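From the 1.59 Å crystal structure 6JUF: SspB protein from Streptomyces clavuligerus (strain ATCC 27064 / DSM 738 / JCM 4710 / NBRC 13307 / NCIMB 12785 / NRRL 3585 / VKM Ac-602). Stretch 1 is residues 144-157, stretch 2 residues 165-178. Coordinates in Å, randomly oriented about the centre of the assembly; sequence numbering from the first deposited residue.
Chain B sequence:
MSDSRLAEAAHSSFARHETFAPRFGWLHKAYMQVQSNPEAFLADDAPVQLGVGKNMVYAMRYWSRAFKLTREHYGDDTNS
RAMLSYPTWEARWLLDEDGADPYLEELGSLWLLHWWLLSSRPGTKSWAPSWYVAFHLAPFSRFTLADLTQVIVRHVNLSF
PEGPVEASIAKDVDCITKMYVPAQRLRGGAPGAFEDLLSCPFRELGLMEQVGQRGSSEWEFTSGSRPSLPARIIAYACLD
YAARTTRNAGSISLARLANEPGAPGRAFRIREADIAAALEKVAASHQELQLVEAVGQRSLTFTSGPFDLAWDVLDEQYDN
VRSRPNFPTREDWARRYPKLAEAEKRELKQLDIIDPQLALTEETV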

# COMPACT_ATOMS: atom_id res chain seq x y z
N THR B 144 -4.56 -19.51 -18.17
CA THR B 144 -3.93 -20.16 -17.01
C THR B 144 -2.48 -19.65 -16.93
O THR B 144 -1.93 -19.11 -17.90
N LEU B 145 -1.87 -19.82 -15.76
CA LEU B 145 -0.46 -19.45 -15.62
C LEU B 145 0.43 -20.24 -16.60
O LEU B 145 1.39 -19.68 -17.16
N ALA B 146 0.09 -21.51 -16.84
CA ALA B 146 0.81 -22.34 -17.85
C ALA B 146 0.71 -21.72 -19.24
O ALA B 146 1.69 -21.69 -20.00
N ASP B 147 -0.50 -21.24 -19.60
CA ASP B 147 -0.71 -20.59 -20.91
C ASP B 147 0.14 -19.35 -21.10
O ASP B 147 0.84 -19.20 -22.14
N LEU B 148 0.18 -18.50 -20.06
CA LEU B 148 1.02 -17.32 -20.13
C LEU B 148 2.50 -17.64 -20.19
O LEU B 148 3.28 -17.06 -20.95
N THR B 149 2.91 -18.61 -19.37
CA THR B 149 4.29 -19.07 -19.45
C THR B 149 4.65 -19.50 -20.89
O THR B 149 5.71 -19.11 -21.42
N GLN B 150 3.77 -20.28 -21.53
CA GLN B 150 4.09 -20.78 -22.89
C GLN B 150 4.20 -19.66 -23.93
O GLN B 150 5.09 -19.68 -24.81
N VAL B 151 3.34 -18.64 -23.82
CA VAL B 151 3.46 -17.50 -24.71
C VAL B 151 4.78 -16.76 -24.53
O VAL B 151 5.43 -16.41 -25.50
N ILE B 152 5.18 -16.55 -23.28
CA ILE B 152 6.44 -15.87 -23.05
C ILE B 152 7.61 -16.72 -23.60
O ILE B 152 8.48 -16.18 -24.23
N VAL B 153 7.57 -18.04 -23.35
CA VAL B 153 8.61 -18.95 -23.86
C VAL B 153 8.74 -18.78 -25.39
O VAL B 153 9.83 -18.69 -25.90
N ARG B 154 7.60 -18.74 -26.10
CA ARG B 154 7.59 -18.63 -27.55
C ARG B 154 8.33 -17.36 -27.97
O ARG B 154 9.19 -17.39 -28.86
N HIS B 155 8.01 -16.23 -27.32
CA HIS B 155 8.64 -14.95 -27.62
C HIS B 155 10.12 -14.92 -27.28
O HIS B 155 10.96 -14.39 -28.02
N VAL B 156 10.48 -15.54 -26.16
CA VAL B 156 11.87 -15.61 -25.74
C VAL B 156 12.70 -16.46 -26.72
O VAL B 156 13.82 -16.11 -27.04
N ASN B 157 12.13 -17.58 -27.16
CA ASN B 157 12.78 -18.35 -28.22
C ASN B 157 13.08 -17.53 -29.47
O ASN B 157 14.14 -17.67 -30.06
N VAL B 165 15.70 -20.20 -18.81
CA VAL B 165 14.96 -21.43 -18.70
C VAL B 165 13.50 -21.13 -18.37
O VAL B 165 13.15 -20.06 -17.85
N GLU B 166 12.65 -22.08 -18.69
CA GLU B 166 11.22 -22.02 -18.47
C GLU B 166 10.89 -21.72 -17.00
O GLU B 166 10.00 -20.94 -16.70
N ALA B 167 11.67 -22.29 -16.09
CA ALA B 167 11.42 -22.10 -14.66
C ALA B 167 11.50 -20.64 -14.29
O ALA B 167 10.73 -20.16 -13.41
N SER B 168 12.43 -19.91 -14.90
CA SER B 168 12.49 -18.46 -14.62
C SER B 168 11.27 -17.71 -15.14
O SER B 168 10.78 -16.75 -14.50
N ILE B 169 10.81 -18.08 -16.32
CA ILE B 169 9.62 -17.43 -16.89
C ILE B 169 8.42 -17.76 -15.99
O ILE B 169 7.57 -16.89 -15.71
N ALA B 170 8.30 -19.00 -15.54
CA ALA B 170 7.16 -19.36 -14.64
C ALA B 170 7.23 -18.53 -13.36
O ALA B 170 6.18 -18.17 -12.81
N LYS B 171 8.44 -18.23 -12.87
CA LYS B 171 8.58 -17.39 -11.67
C LYS B 171 8.14 -15.94 -12.00
O LYS B 171 7.49 -15.28 -11.10
N ASP B 172 8.43 -15.45 -13.21
CA ASP B 172 7.91 -14.11 -13.62
C ASP B 172 6.38 -14.12 -13.61
O ASP B 172 5.74 -13.16 -13.16
N VAL B 173 5.78 -15.19 -14.11
CA VAL B 173 4.33 -15.25 -14.18
C VAL B 173 3.73 -15.27 -12.82
O VAL B 173 2.73 -14.61 -12.54
N ASP B 174 4.34 -16.04 -11.92
CA ASP B 174 3.96 -16.00 -10.49
C ASP B 174 4.05 -14.61 -9.90
O ASP B 174 3.13 -14.15 -9.20
N CYS B 175 5.11 -13.89 -10.21
CA CYS B 175 5.32 -12.52 -9.68
C CYS B 175 4.31 -11.55 -10.26
O CYS B 175 3.79 -10.67 -9.53
N ILE B 176 4.01 -11.67 -11.55
CA ILE B 176 2.99 -10.79 -12.21
C ILE B 176 1.64 -10.97 -11.49
O ILE B 176 0.97 -10.00 -11.17
N THR B 177 1.28 -12.22 -11.16
CA THR B 177 -0.00 -12.48 -10.47
C THR B 177 -0.01 -11.85 -9.07
O THR B 177 -0.96 -11.14 -8.74
N LYS B 178 1.05 -12.05 -8.29
CA LYS B 178 1.14 -11.47 -6.94
C LYS B 178 1.11 -9.94 -6.97
O LYS B 178 0.61 -9.32 -6.01

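Helices 145-157 and 166-178 cross at 127° between their N-to-C directions, with axes 9.2 Å apart at closest approach, and bury 577 Å² between them. Ile169 covers the most surface. Its CB points toward the first helix, and its m, t rotamer (chi1 -69°, chi2 166°) sets the side chain as a knob among Thr149, Ile152, Val153 and Val156. Ile169 CG2 lies 3.6 Å from Ile152 CG2, while Ile169 CD1 reaches 3.9 Å from both Val153 CG2 and Val156 CG2.

One turn on, Val173 (chi1 t) fills a second hole, formed by Leu145, Leu148, Thr149 and Ile152. Val173 CG1 packs 3.7 Å from Leu145 CD2, and Val173 CG2 sits 3.7 Å from Ile152 CD1 and 3.9 Å from Leu148 CG. Leu145 (m, t) also extends past Val173, bringing its CD2 to 3.5 Å from Thr177 OG1.

Thr149 answers from the first helix, its side chain lodged among Glu166, Ile169, Ala170 and Val173. In its m rotamer OG1 donates to Leu145 O (3.0 Å) within its own helix, satisfying the hydroxyl where the backbones come close: Thr149 OG1 is 3.7 Å from Ala170 CA. No clear hydrogen bond links the helices, so the contact rests chiefly on apolar packing.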

# COMPACT_ATOMS: atom_id res chain seq x y z
CB THR B 144 -3.90 -21.69 -17.20
OG1 THR B 144 -3.06 -22.05 -18.32
CG2 THR B 144 -5.31 -22.20 -17.37
CB LEU B 145 -0.02 -19.55 -14.12
CG LEU B 145 -0.86 -18.61 -13.22
CD1 LEU B 145 -0.34 -18.55 -11.79
CD2 LEU B 145 -1.03 -17.18 -13.78
CB ALA B 146 0.28 -23.79 -17.83
CB ASP B 147 -2.16 -20.13 -21.15
CG ASP B 147 -3.16 -21.29 -21.26
OD1 ASP B 147 -2.80 -22.45 -21.61
OD2 ASP B 147 -4.33 -20.95 -20.95
CB LEU B 148 0.70 -16.36 -18.99
CG LEU B 148 1.48 -15.04 -19.04
CD1 LEU B 148 1.22 -14.26 -20.33
CD2 LEU B 148 1.10 -14.21 -17.82
CB THR B 149 4.53 -20.23 -18.45
OG1 THR B 149 4.39 -19.70 -17.12
CG2 THR B 149 5.96 -20.83 -18.65
CB GLN B 150 3.10 -21.89 -23.31
CG GLN B 150 3.40 -23.19 -22.57
CD GLN B 150 4.87 -23.63 -22.68
OE1 GLN B 150 5.57 -23.85 -21.65
NE2 GLN B 150 5.35 -23.80 -23.93
CB VAL B 151 2.22 -16.59 -24.64
CG1 VAL B 151 2.38 -15.38 -25.57
CG2 VAL B 151 1.04 -17.39 -25.12
CB ILE B 152 6.66 -15.53 -21.58
CG1 ILE B 152 5.57 -14.55 -21.11
CG2 ILE B 152 8.05 -14.95 -21.40
CD1 ILE B 152 5.35 -14.51 -19.61
CB VAL B 153 8.30 -20.41 -23.54
CG1 VAL B 153 9.12 -21.41 -24.39
CG2 VAL B 153 8.42 -20.65 -22.04
CB ARG B 154 6.13 -18.68 -28.05
CG ARG B 154 5.94 -18.80 -29.56
CD ARG B 154 4.47 -18.68 -29.96
NE ARG B 154 4.07 -17.28 -30.21
CZ ARG B 154 4.35 -16.60 -31.33
NH1 ARG B 154 5.03 -17.17 -32.33
NH2 ARG B 154 3.94 -15.35 -31.48
CB HIS B 155 7.88 -13.80 -26.92
CG HIS B 155 6.75 -13.28 -27.76
ND1 HIS B 155 5.45 -13.63 -27.56
CD2 HIS B 155 6.78 -12.51 -28.89
CE1 HIS B 155 4.69 -13.08 -28.52
NE2 HIS B 155 5.51 -12.40 -29.34
CB VAL B 156 11.98 -16.16 -24.32
CG1 VAL B 156 13.43 -16.50 -23.93
CG2 VAL B 156 11.32 -15.16 -23.35
CB ASN B 157 11.99 -19.61 -28.50
CG ASN B 157 12.34 -20.72 -27.53
OD1 ASN B 157 13.49 -20.87 -27.13
ND2 ASN B 157 11.36 -21.50 -27.16
CB VAL B 165 15.60 -22.42 -17.68
CG1 VAL B 165 17.00 -22.83 -18.14
CG2 VAL B 165 15.69 -21.79 -16.28
CB GLU B 166 10.57 -23.33 -18.94
CG GLU B 166 9.07 -23.38 -18.73
CD GLU B 166 8.47 -24.66 -19.25
OE1 GLU B 166 8.18 -24.74 -20.45
OE2 GLU B 166 8.34 -25.60 -18.46
CB ALA B 167 12.37 -22.95 -13.80
CB SER B 168 13.74 -17.84 -15.23
OG SER B 168 14.88 -18.48 -14.72
CB ILE B 169 9.41 -17.87 -18.34
CG1 ILE B 169 10.55 -17.26 -19.20
CG2 ILE B 169 8.01 -17.44 -18.84
CD1 ILE B 169 10.71 -17.85 -20.61
CB ALA B 170 7.20 -20.85 -14.27
CB LYS B 171 10.03 -17.42 -11.20
CG LYS B 171 10.37 -18.74 -10.50
CD LYS B 171 11.87 -18.92 -10.37
CE LYS B 171 12.18 -20.26 -9.71
NZ LYS B 171 13.60 -20.62 -9.86
CB ASP B 172 8.38 -13.71 -15.02
CG ASP B 172 9.81 -13.24 -15.07
OD1 ASP B 172 10.40 -13.00 -13.98
OD2 ASP B 172 10.33 -13.09 -16.19
CB VAL B 173 3.88 -16.43 -15.06
CG1 VAL B 173 2.38 -16.66 -14.98
CG2 VAL B 173 4.25 -16.13 -16.50
CB ASP B 174 4.83 -16.93 -9.65
CG ASP B 174 4.45 -18.38 -9.82
OD1 ASP B 174 3.33 -18.66 -10.31
OD2 ASP B 174 5.25 -19.27 -9.49
CB CYS B 175 6.73 -12.05 -10.04
SG CYS B 175 7.16 -10.56 -9.05
CB ILE B 176 2.85 -11.18 -13.71
CG1 ILE B 176 4.04 -10.67 -14.51
CG2 ILE B 176 1.55 -10.59 -14.28
CD1 ILE B 176 4.26 -11.29 -15.89
CB THR B 177 -0.21 -14.00 -10.32
OG1 THR B 177 -0.02 -14.61 -11.61
CG2 THR B 177 -1.62 -14.32 -9.87
CB LYS B 178 2.46 -11.95 -6.24
CG LYS B 178 2.35 -13.39 -5.79
CD LYS B 178 3.45 -13.77 -4.82
CE LYS B 178 4.68 -14.20 -5.54
NZ LYS B 178 5.70 -14.46 -4.49